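Local coordinates for protein 6-phospho-alpha-glucosidase (PDB 6VC6) that probably hydrolyses 6-phospho-alpha-glucosides, releasing glucose 6-phosphate, with the help of bound NAD and a manganese ion, at residues K2-C7 / D77-F82; P91-D96 / Y281-E286; A347-Q352 / V373-Q378. One frame throughout, in Å; residues are numbered along the deposited sequence.

In the fold
Contacts 1 and 2 follow one another along the Rossmann-type half of the chain, since strand 80-83 of contact 1 leads into helix 89-102 of contact 2. Their centres are nevertheless 33 Å apart and their nearest atoms about 17 Å. Contact 1 lies in the parallel sheet, with the side chain of C7 about 9 Å from the bound NAD. Contact 2 grips the phosphate of the bound sugar; the side chain of R93 is about 5 Å from NAD and about 10 Å from manganese. Contact 3 joins two loops across the chain's centre from contact 2, their nearest atoms about 24 Å apart.

Contact 1 (K2-C7 / D77-F82); sequences KKYNVC and DMDFIF
V6 and C7 run beside F80 and I81 in parallel register, where strand 4-9 of the Rossmann fold meets strand 80-83 near the middle of its sheet. Backbone hydrogen bonds fix the pairing: C7 N donates to F80 O, and F82 N reaches C7 O at 2.7 Å. Just before strand 80-83 the spacing changes. D79 has near-helical backbone angles, which lets two successive amides, D79 N and F80 N, share N5 O.

Polar side chains tie the loop before strand 80-83 to N5. The carboxylate of D79 supplies the acceptor for N5 N beside the start of the pairing, its OD2 using the anti lone pair in a nearly straight bond of 3.0 Å (171°). Asparagine suits position 5 because its amide can reach along the loop, ND2 donating to D77 O at 3.0 Å with that oxygen in the amide plane. K2 NZ lies 4.1 Å from D79 OD2, too far for a salt bridge, though the opposite charges may attract weakly.

Aromatic and aliphatic groups fill the face that carries V6 and F80. The edge of F80 is directed toward the face of Y4 in an offset edge-to-face pair, ring planes 65° apart. The beta-branch of V6 sets CG1 over the centre of the F82 ring, 4.1 Å from its centroid in a CH-pi contact, while CG2 faces F80 CB. Helix 318-331 covers this face through A331, I330 and M323.

The face bearing C7 and I81 is lined by the selenium of selenomethionine M78, 3.8 Å from C7 CB and against the V6 carbonyl carbon. Small C7 leaves room for its neighbours: I81, bent at chi2 (-67°), brings its CD1 to 3.6 Å from C7 CB.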
loop_
_atom_site.group_PDB
_atom_site.type_symbol
_atom_site.label_atom_id
_atom_site.label_comp_id
_atom_site.label_asym_id
_atom_site.label_seq_id
_atom_site.Cartn_x
_atom_site.Cartn_y
_atom_site.Cartn_z
ATOM N N LYS A 2 -6.193 25.705 -15.240
ATOM C CA LYS A 2 -7.024 24.567 -14.869
ATOM C C LYS A 2 -6.753 24.128 -13.434
ATOM O O LYS A 2 -5.600 24.035 -13.011
ATOM C CB LYS A 2 -6.796 23.398 -15.831
ATOM C CG LYS A 2 -7.962 22.426 -15.916
ATOM C CD LYS A 2 -7.646 21.111 -15.225
ATOM C CE LYS A 2 -8.694 20.055 -15.544
ATOM N NZ LYS A 2 -10.019 20.393 -14.954
ATOM N N LYS A 3 -7.806 23.894 -12.656
ATOM C CA LYS A 3 -7.687 23.387 -11.299
ATOM C C LYS A 3 -8.542 22.135 -11.159
ATOM O O LYS A 3 -9.474 21.907 -11.933
ATOM C CB LYS A 3 -8.087 24.452 -10.270
ATOM C CG LYS A 3 -7.189 25.681 -10.312
ATOM C CD LYS A 3 -7.614 26.742 -9.311
ATOM C CE LYS A 3 -6.642 27.913 -9.312
ATOM N NZ LYS A 3 -5.580 27.764 -10.349
ATOM N N TYR A 4 -8.212 21.317 -10.162
ATOM C CA TYR A 4 -8.730 19.961 -10.069
ATOM C C TYR A 4 -9.581 19.772 -8.820
ATOM O O TYR A 4 -9.344 20.394 -7.780
ATOM C CB TYR A 4 -7.584 18.943 -10.070
ATOM C CG TYR A 4 -6.753 18.980 -11.332
ATOM C CD1 TYR A 4 -7.103 18.216 -12.437
ATOM C CD2 TYR A 4 -5.626 19.787 -11.422
ATOM C CE1 TYR A 4 -6.350 18.249 -13.595
ATOM C CE2 TYR A 4 -4.867 19.827 -12.576
ATOM C CZ TYR A 4 -5.234 19.055 -13.659
ATOM O OH TYR A 4 -4.482 19.089 -14.810
ATOM N N ASN A 5 -10.576 18.895 -8.940
ATOM C CA ASN A 5 -11.416 18.481 -7.825
ATOM C C ASN A 5 -10.944 17.121 -7.328
ATOM O O ASN A 5 -10.807 16.181 -8.118
ATOM C CB ASN A 5 -12.887 18.410 -8.242
ATOM C CG ASN A 5 -13.447 19.762 -8.639
ATOM O OD1 ASN A 5 -12.913 20.805 -8.262
ATOM N ND2 ASN A 5 -14.530 19.749 -9.407
ATOM N N VAL A 6 -10.697 17.020 -6.024
ATOM C CA VAL A 6 -10.121 15.825 -5.419
ATOM C C VAL A 6 -11.019 15.366 -4.280
ATOM O O VAL A 6 -11.565 16.188 -3.536
ATOM C CB VAL A 6 -8.687 16.087 -4.911
ATOM C CG1 VAL A 6 -8.099 14.836 -4.269
ATOM C CG2 VAL A 6 -7.800 16.573 -6.046
ATOM N N CYS A 7 -11.179 14.050 -4.149
ATOM C CA CYS A 7 -11.891 13.455 -3.026
ATOM C C CYS A 7 -11.019 12.381 -2.396
ATOM O O CYS A 7 -10.481 11.521 -3.102
ATOM C CB CYS A 7 -13.233 12.857 -3.459
ATOM S SG CYS A 7 -13.989 11.782 -2.213
ATOM N N ASP A 77 -18.633 15.052 -9.931
ATOM C CA ASP A 77 -17.755 15.977 -10.649
ATOM C C ASP A 77 -16.354 16.002 -10.033
ATOM O O ASP A 77 -15.849 17.039 -9.597
ATOM C CB ASP A 77 -18.367 17.382 -10.696
ATOM C CG ASP A 77 -17.651 18.299 -11.670
ATOM O OD1 ASP A 77 -17.050 19.295 -11.218
ATOM O OD2 ASP A 77 -17.688 18.023 -12.888
HETATM N N MSE A 78 -15.729 14.830 -10.005
HETATM C CA MSE A 78 -14.388 14.699 -9.452
HETATM C C MSE A 78 -13.374 14.338 -10.533
HETATM O O MSE A 78 -13.679 13.581 -11.455
HETATM C CB MSE A 78 -14.365 13.648 -8.341
HETATM C CG MSE A 78 -15.032 14.096 -7.051
HETATM SE SE MSE A 78 -13.988 15.435 -6.092
HETATM C CE MSE A 78 -15.435 16.635 -5.576
ATOM N N ASP A 79 -12.170 14.894 -10.417
ATOM C CA ASP A 79 -11.082 14.554 -11.326
ATOM C C ASP A 79 -10.197 13.449 -10.767
ATOM O O ASP A 79 -9.708 12.604 -11.525
ATOM C CB ASP A 79 -10.234 15.794 -11.624
ATOM C CG ASP A 79 -11.014 16.879 -12.340
ATOM O OD1 ASP A 79 -11.552 16.605 -13.433
ATOM O OD2 ASP A 79 -11.088 18.007 -11.807
ATOM N N PHE A 80 -9.985 13.437 -9.453
ATOM C CA PHE A 80 -9.127 12.454 -8.809
ATOM C C PHE A 80 -9.785 11.962 -7.530
ATOM O O PHE A 80 -10.374 12.748 -6.783
ATOM C CB PHE A 80 -7.747 13.039 -8.486
ATOM C CG PHE A 80 -6.854 13.185 -9.682
ATOM C CD1 PHE A 80 -6.095 12.117 -10.131
ATOM C CD2 PHE A 80 -6.771 14.391 -10.357
ATOM C CE1 PHE A 80 -5.271 12.248 -11.231
ATOM C CE2 PHE A 80 -5.948 14.528 -11.459
ATOM C CZ PHE A 80 -5.197 13.455 -11.895
ATOM N N ILE A 81 -9.678 10.659 -7.285
ATOM C CA ILE A 81 -10.148 10.039 -6.052
ATOM C C ILE A 81 -8.951 9.384 -5.378
ATOM O O ILE A 81 -8.356 8.450 -5.931
ATOM C CB ILE A 81 -11.260 9.011 -6.309
ATOM C CG1 ILE A 81 -12.396 9.637 -7.122
ATOM C CG2 ILE A 81 -11.785 8.460 -4.993
ATOM C CD1 ILE A 81 -13.154 10.716 -6.383
ATOM N N PHE A 82 -8.594 9.877 -4.194
ATOM C CA PHE A 82 -7.514 9.308 -3.393
ATOM C C PHE A 82 -8.138 8.344 -2.390
ATOM O O PHE A 82 -8.859 8.767 -1.481
ATOM C CB PHE A 82 -6.719 10.401 -2.676
ATOM C CG PHE A 82 -5.886 11.265 -3.590
ATOM C CD1 PHE A 82 -5.894 11.078 -4.963
ATOM C CD2 PHE A 82 -5.089 12.269 -3.063
ATOM C CE1 PHE A 82 -5.128 11.878 -5.793
ATOM C CE2 PHE A 82 -4.319 13.071 -3.886
ATOM C CZ PHE A 82 -4.340 12.875 -5.253
#

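Contact 2 (P91-D96 / Y281-E286); sequences PMRRED and YTRADE. With G6P (6-O-phosphono-alpha-D-glucopyranose), chain F.
A284 fits its CB against helix 89-102, 3.8 Å from R93 CG and 3.7 Å from R94 N. A side chain of one carbon lets the two helices come this near, and R93 can lie stretched out over it. Leaving its helix with every torsion extended, R93 carries its guanidinium past A284 to the phosphate of the bound sugar.

There it binds end-on: R93 NH1 donates to O1P, and R93 NH2 to O2P at 2.8 Å. R283 arrives from the other helix, bent at chi2 (58°), and meets the phosphate with its NE side. R283 NE gives a second, nearly straight bond to O2P at 3.0 Å, while R283 NH2 reaches O3P. The two guanidinium planes are turned 75° to each other. Between them O1P and O3P get one donor each and O2P two. Arginine suits both places, offering paired N-H groups to an anion. This is the phosphate-recognition part of the family 4 glycosidase pocket; E109, N147 and R291 also hydrogen-bond this ligand. Second-shell acids position the arginines: E97 bridges to R93 NE, and E286 OE2 takes R283 NH1 at 3.0 Å.

The R94 side chain makes the looser part of the contact, being partly exposed and held across it by one salt bridge. Its extended chain brings NE to the syn lone pair of D285 OD1; the modelled separation of 2.5 Å between R94 NE and D285 OD1 is improbably short and its exact value doubtful. Carboxylate and guanidinium stand 69° apart, so the pair is not a flat two-pronged one. D285 OD2 meanwhile uses its anti lone pair to accept T282 N, the amide of the N-cap residue, and H98 also binds this oxygen.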
loop_
_atom_site.group_PDB
_atom_site.type_symbol
_atom_site.label_atom_id
_atom_site.label_comp_id
_atom_site.label_asym_id
_atom_site.label_seq_id
_atom_site.Cartn_x
_atom_site.Cartn_y
_atom_site.Cartn_z
ATOM N N PRO A 91 -8.964 -1.934 14.701
ATOM C CA PRO A 91 -9.417 -3.051 15.549
ATOM C C PRO A 91 -9.391 -4.401 14.853
ATOM O O PRO A 91 -9.093 -5.415 15.496
ATOM C CB PRO A 91 -10.843 -2.635 15.930
ATOM C CG PRO A 91 -10.791 -1.159 15.950
ATOM C CD PRO A 91 -9.850 -0.761 14.843
HETATM N N MSE A 92 -9.691 -4.450 13.559
HETATM C CA MSE A 92 -9.684 -5.716 12.834
HETATM C C MSE A 92 -8.267 -6.105 12.416
HETATM O O MSE A 92 -7.961 -7.288 12.273
HETATM C CB MSE A 92 -10.600 -5.646 11.610
HETATM C CG MSE A 92 -12.084 -5.716 11.948
HETATM SE SE MSE A 92 -12.549 -7.205 13.130
HETATM C CE MSE A 92 -11.853 -8.682 12.062
ATOM N N ARG A 93 -7.404 -5.105 12.217
ATOM C CA ARG A 93 -5.986 -5.395 12.020
ATOM C C ARG A 93 -5.395 -6.055 13.258
ATOM O O ARG A 93 -4.533 -6.936 13.154
ATOM C CB ARG A 93 -5.223 -4.114 11.677
ATOM C CG ARG A 93 -3.727 -4.323 11.471
ATOM C CD ARG A 93 -2.994 -3.006 11.248
ATOM N NE ARG A 93 -1.575 -3.213 10.970
ATOM C CZ ARG A 93 -0.717 -2.237 10.689
ATOM N NH1 ARG A 93 -1.132 -0.978 10.646
ATOM N NH2 ARG A 93 0.556 -2.519 10.449
ATOM N N ARG A 94 -5.854 -5.640 14.439
ATOM C CA ARG A 94 -5.433 -6.280 15.680
ATOM C C ARG A 94 -5.829 -7.752 15.696
ATOM O O ARG A 94 -5.029 -8.620 16.065
ATOM C CB ARG A 94 -6.042 -5.540 16.871
ATOM C CG ARG A 94 -5.394 -5.837 18.209
ATOM C CD ARG A 94 -6.023 -4.991 19.304
ATOM N NE ARG A 94 -5.296 -5.089 20.564
ATOM C CZ ARG A 94 -5.527 -6.016 21.489
ATOM N NH1 ARG A 94 -6.470 -6.928 21.294
ATOM N NH2 ARG A 94 -4.816 -6.031 22.608
ATOM N N GLU A 95 -7.067 -8.050 15.291
ATOM C CA GLU A 95 -7.521 -9.437 15.250
ATOM C C GLU A 95 -6.746 -10.243 14.215
ATOM O O GLU A 95 -6.455 -11.424 14.433
ATOM C CB GLU A 95 -9.021 -9.489 14.956
ATOM C CG GLU A 95 -9.889 -8.813 16.006
ATOM C CD GLU A 95 -10.064 -9.659 17.252
ATOM O OE1 GLU A 95 -9.855 -10.887 17.173
ATOM O OE2 GLU A 95 -10.414 -9.096 18.310
ATOM N N ASP A 96 -6.411 -9.623 13.080
ATOM C CA ASP A 96 -5.599 -10.301 12.075
ATOM C C ASP A 96 -4.249 -10.715 12.649
ATOM O O ASP A 96 -3.784 -11.838 12.421
ATOM C CB ASP A 96 -5.396 -9.393 10.861
ATOM C CG ASP A 96 -6.688 -9.101 10.121
ATOM O OD1 ASP A 96 -7.656 -9.875 10.272
ATOM O OD2 ASP A 96 -6.731 -8.091 9.389
ATOM N N TYR A 281 1.159 -8.006 22.077
ATOM C CA TYR A 281 1.275 -6.583 21.754
ATOM C C TYR A 281 1.842 -6.492 20.341
ATOM O O TYR A 281 3.049 -6.649 20.138
ATOM C CB TYR A 281 2.153 -5.844 22.759
ATOM C CG TYR A 281 2.119 -4.340 22.594
ATOM C CD1 TYR A 281 1.052 -3.594 23.080
ATOM C CD2 TYR A 281 3.149 -3.668 21.950
ATOM C CE1 TYR A 281 1.015 -2.220 22.931
ATOM C CE2 TYR A 281 3.120 -2.295 21.796
ATOM C CZ TYR A 281 2.051 -1.575 22.287
ATOM O OH TYR A 281 2.017 -0.208 22.136
ATOM N N THR A 282 0.971 -6.238 19.369
ATOM C CA THR A 282 1.325 -6.332 17.963
ATOM C C THR A 282 1.506 -4.944 17.351
ATOM O O THR A 282 1.380 -3.914 18.019
ATOM C CB THR A 282 0.262 -7.128 17.206
ATOM O OG1 THR A 282 -0.989 -6.432 17.264
ATOM C CG2 THR A 282 0.097 -8.509 17.821
ATOM N N ARG A 283 1.807 -4.929 16.050
ATOM C CA ARG A 283 2.051 -3.670 15.350
ATOM C C ARG A 283 0.802 -2.798 15.327
ATOM O O ARG A 283 0.895 -1.566 15.401
ATOM C CB ARG A 283 2.541 -3.953 13.929
ATOM C CG ARG A 283 2.714 -2.718 13.057
ATOM C CD ARG A 283 3.695 -1.727 13.664
ATOM N NE ARG A 283 3.772 -0.496 12.882
ATOM C CZ ARG A 283 4.389 0.610 13.284
ATOM N NH1 ARG A 283 4.987 0.646 14.466
ATOM N NH2 ARG A 283 4.406 1.683 12.504
ATOM N N ALA A 284 -0.378 -3.416 15.223
ATOM C CA ALA A 284 -1.618 -2.650 15.286
ATOM C C ALA A 284 -1.744 -1.923 16.618
ATOM O O ALA A 284 -2.245 -0.793 16.674
ATOM C CB ALA A 284 -2.820 -3.565 15.059
ATOM N N ASP A 285 -1.285 -2.553 17.703
ATOM C CA ASP A 285 -1.264 -1.877 18.995
ATOM C C ASP A 285 -0.226 -0.760 19.015
ATOM O O ASP A 285 -0.441 0.283 19.644
ATOM C CB ASP A 285 -0.992 -2.886 20.111
ATOM C CG ASP A 285 -2.056 -3.962 20.196
ATOM O OD1 ASP A 285 -3.249 -3.612 20.320
ATOM O OD2 ASP A 285 -1.700 -5.158 20.138
ATOM N N GLU A 286 0.907 -0.963 18.335
ATOM C CA GLU A 286 1.912 0.091 18.234
ATOM C C GLU A 286 1.359 1.305 17.501
ATOM O O GLU A 286 1.619 2.449 17.893
ATOM C CB GLU A 286 3.160 -0.426 17.519
ATOM C CG GLU A 286 3.789 -1.663 18.125
ATOM C CD GLU A 286 4.893 -2.224 17.250
ATOM O OE1 GLU A 286 5.100 -3.456 17.265
ATOM O OE2 GLU A 286 5.551 -1.432 16.542
HETATM C C1 G6P F . 4.759 -0.172 4.382
HETATM C C2 G6P F . 3.826 -0.524 3.215
HETATM C C3 G6P F . 2.353 -0.279 3.490
HETATM C C4 G6P F . 2.036 -0.728 4.898
HETATM C C5 G6P F . 2.751 0.218 5.844
HETATM C C6 G6P F . 2.560 -0.258 7.278
HETATM O O1 G6P F . 5.740 0.775 3.939
HETATM O O2 G6P F . 4.215 0.226 2.056
HETATM O O3 G6P F . 1.539 -0.992 2.554
HETATM O O4 G6P F . 0.624 -0.659 5.113
HETATM O O5 G6P F . 4.163 0.291 5.611
HETATM O O6 G6P F . 2.688 0.858 8.152
HETATM P P G6P F . 2.238 0.744 9.691
HETATM O O1P G6P F . 0.753 1.012 9.630
HETATM O O2P G6P F . 2.603 -0.667 10.091
HETATM O O3P G6P F . 3.056 1.805 10.387
#

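Contact 3 (A347-Q352 / V373-Q378); sequences AIANMQ and VGNIPQ
N350 lays its side-chain amide against the backbone of I376 and bonds both of its polar groups. ND2 donates to I376 O at 3.0 Å, in the plane of that carbonyl and on a lone pair, while OD1 receives I376 N at 3.2 Å. Asparagine is apt here because one flat amide offers a donor and an acceptor side by side. Its first torsion (49°) sets CG between the backbone N and carbonyl carbon, turning the amide across to the other loop. The residue lies in a type I turn from I348 to M351, closed by M351 N to I348 O.

Backbone bonds join the loops further back, in a single bridge rather than a sheet. A347 O accepts V373 N at 2.9 Å and, weakly, G374 N; one water accepts from G374 N and also reaches A347 O, weakly. A349 N bonds G374 O at 3.0 Å from well above the carbonyl plane. Glycine suits position 374, whose positive phi (91°) leaves little room for a side chain beside V373 O.

Apolar contacts gather round I376. Its CD1 lies 4.0 Å from I348 CG2 and 4.1 Å from the selenium of selenomethionine M351, so that I348 meets it by its branch and M351 by its heavy atom.

The turn lies in the loop between strand 336-343 and strand 356-364, whereas 373-378 leads from strand 367-370 into helix 378-400, with P377 at its N-cap. A347 and V373 both rest on L359 and I348 on V357 of strand 356-364, while M351 packs on L381 and V385 of the helix.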
loop_
_atom_site.group_PDB
_atom_site.type_symbol
_atom_site.label_atom_id
_atom_site.label_comp_id
_atom_site.label_asym_id
_atom_site.label_seq_id
_atom_site.Cartn_x
_atom_site.Cartn_y
_atom_site.Cartn_z
ATOM N N ALA A 347 4.963 -8.485 -19.591
ATOM C CA ALA A 347 6.000 -7.657 -18.979
ATOM C C ALA A 347 6.959 -8.503 -18.150
ATOM O O ALA A 347 8.175 -8.278 -18.168
ATOM C CB ALA A 347 5.360 -6.562 -18.131
ATOM N N ILE A 348 6.431 -9.472 -17.410
ATOM C CA ILE A 348 7.222 -10.564 -16.857
ATOM C C ILE A 348 6.944 -11.775 -17.737
ATOM O O ILE A 348 5.848 -12.345 -17.697
ATOM C CB ILE A 348 6.884 -10.832 -15.384
ATOM C CG1 ILE A 348 7.079 -9.559 -14.557
ATOM C CG2 ILE A 348 7.748 -11.958 -14.838
ATOM C CD1 ILE A 348 6.929 -9.766 -13.062
ATOM N N ALA A 349 7.938 -12.167 -18.537
ATOM C CA ALA A 349 7.672 -13.015 -19.695
ATOM C C ALA A 349 7.266 -14.434 -19.311
ATOM O O ALA A 349 6.464 -15.052 -20.021
ATOM C CB ALA A 349 8.895 -13.043 -20.612
ATOM N N ASN A 350 7.797 -14.974 -18.214
ATOM C CA ASN A 350 7.511 -16.351 -17.830
ATOM C C ASN A 350 6.473 -16.452 -16.715
ATOM O O ASN A 350 6.429 -17.464 -16.008
ATOM C CB ASN A 350 8.798 -17.074 -17.430
ATOM C CG ASN A 350 9.637 -16.281 -16.451
ATOM O OD1 ASN A 350 9.367 -15.110 -16.187
ATOM N ND2 ASN A 350 10.671 -16.917 -15.910
HETATM N N MSE A 351 5.639 -15.431 -16.546
HETATM C CA MSE A 351 4.494 -15.517 -15.646
HETATM C C MSE A 351 3.211 -15.289 -16.440
HETATM O O MSE A 351 3.253 -14.759 -17.551
HETATM C CB MSE A 351 4.617 -14.509 -14.500
HETATM C CG MSE A 351 5.463 -15.010 -13.336
HETATM SE SE MSE A 351 5.671 -13.718 -11.886
HETATM C CE MSE A 351 3.820 -13.638 -11.279
ATOM N N GLN A 352 2.076 -15.696 -15.873
ATOM C CA GLN A 352 0.819 -15.664 -16.606
ATOM C C GLN A 352 0.415 -14.229 -16.941
ATOM O O GLN A 352 0.830 -13.266 -16.289
ATOM C CB GLN A 352 -0.289 -16.350 -15.806
ATOM C CG GLN A 352 -0.495 -15.795 -14.409
ATOM C CD GLN A 352 -1.169 -16.791 -13.485
ATOM O OE1 GLN A 352 -0.504 -17.556 -12.788
ATOM N NE2 GLN A 352 -2.497 -16.788 -13.480
ATOM N N VAL A 373 10.543 -6.630 -18.554
ATOM C CA VAL A 373 11.656 -7.120 -17.757
ATOM C C VAL A 373 12.216 -8.429 -18.303
ATOM O O VAL A 373 13.409 -8.709 -18.098
ATOM C CB VAL A 373 11.241 -7.275 -16.276
ATOM C CG1 VAL A 373 12.329 -7.942 -15.443
ATOM C CG2 VAL A 373 10.891 -5.915 -15.692
ATOM N N GLY A 374 11.424 -9.207 -19.030
ATOM C CA GLY A 374 11.886 -10.470 -19.562
ATOM C C GLY A 374 11.602 -11.616 -18.611
ATOM O O GLY A 374 10.773 -11.530 -17.701
ATOM N N ASN A 375 12.314 -12.716 -18.836
ATOM C CA ASN A 375 12.182 -13.888 -17.985
ATOM C C ASN A 375 12.970 -13.685 -16.697
ATOM O O ASN A 375 14.164 -13.370 -16.731
ATOM C CB ASN A 375 12.670 -15.137 -18.718
ATOM C CG ASN A 375 11.859 -15.432 -19.965
ATOM O OD1 ASN A 375 10.645 -15.625 -19.899
ATOM N ND2 ASN A 375 12.529 -15.466 -21.111
ATOM N N ILE A 376 12.299 -13.858 -15.563
ATOM C CA ILE A 376 12.939 -13.723 -14.257
ATOM C C ILE A 376 13.598 -15.051 -13.903
ATOM O O ILE A 376 13.166 -16.103 -14.398
ATOM C CB ILE A 376 11.929 -13.287 -13.184
ATOM C CG1 ILE A 376 10.729 -14.235 -13.155
ATOM C CG2 ILE A 376 11.476 -11.857 -13.434
ATOM C CD1 ILE A 376 9.751 -13.944 -12.038
ATOM N N PRO A 377 14.644 -15.056 -13.074
ATOM C CA PRO A 377 15.319 -16.317 -12.741
ATOM C C PRO A 377 14.386 -17.309 -12.059
ATOM O O PRO A 377 13.322 -16.961 -11.542
ATOM C CB PRO A 377 16.448 -15.877 -11.802
ATOM C CG PRO A 377 16.702 -14.453 -12.169
ATOM C CD PRO A 377 15.358 -13.888 -12.530
ATOM N N GLN A 378 14.819 -18.574 -12.060
ATOM C CA GLN A 378 13.962 -19.665 -11.601
ATOM C C GLN A 378 13.631 -19.540 -10.118
ATOM O O GLN A 378 12.505 -19.835 -9.701
ATOM C CB GLN A 378 14.637 -21.006 -11.886
ATOM C CG GLN A 378 13.727 -22.210 -11.724
ATOM C CD GLN A 378 12.859 -22.454 -12.942
ATOM O OE1 GLN A 378 13.339 -22.437 -14.075
ATOM N NE2 GLN A 378 11.570 -22.683 -12.714
HETATM O O HOH W 1 9.041 -9.359 -20.769
#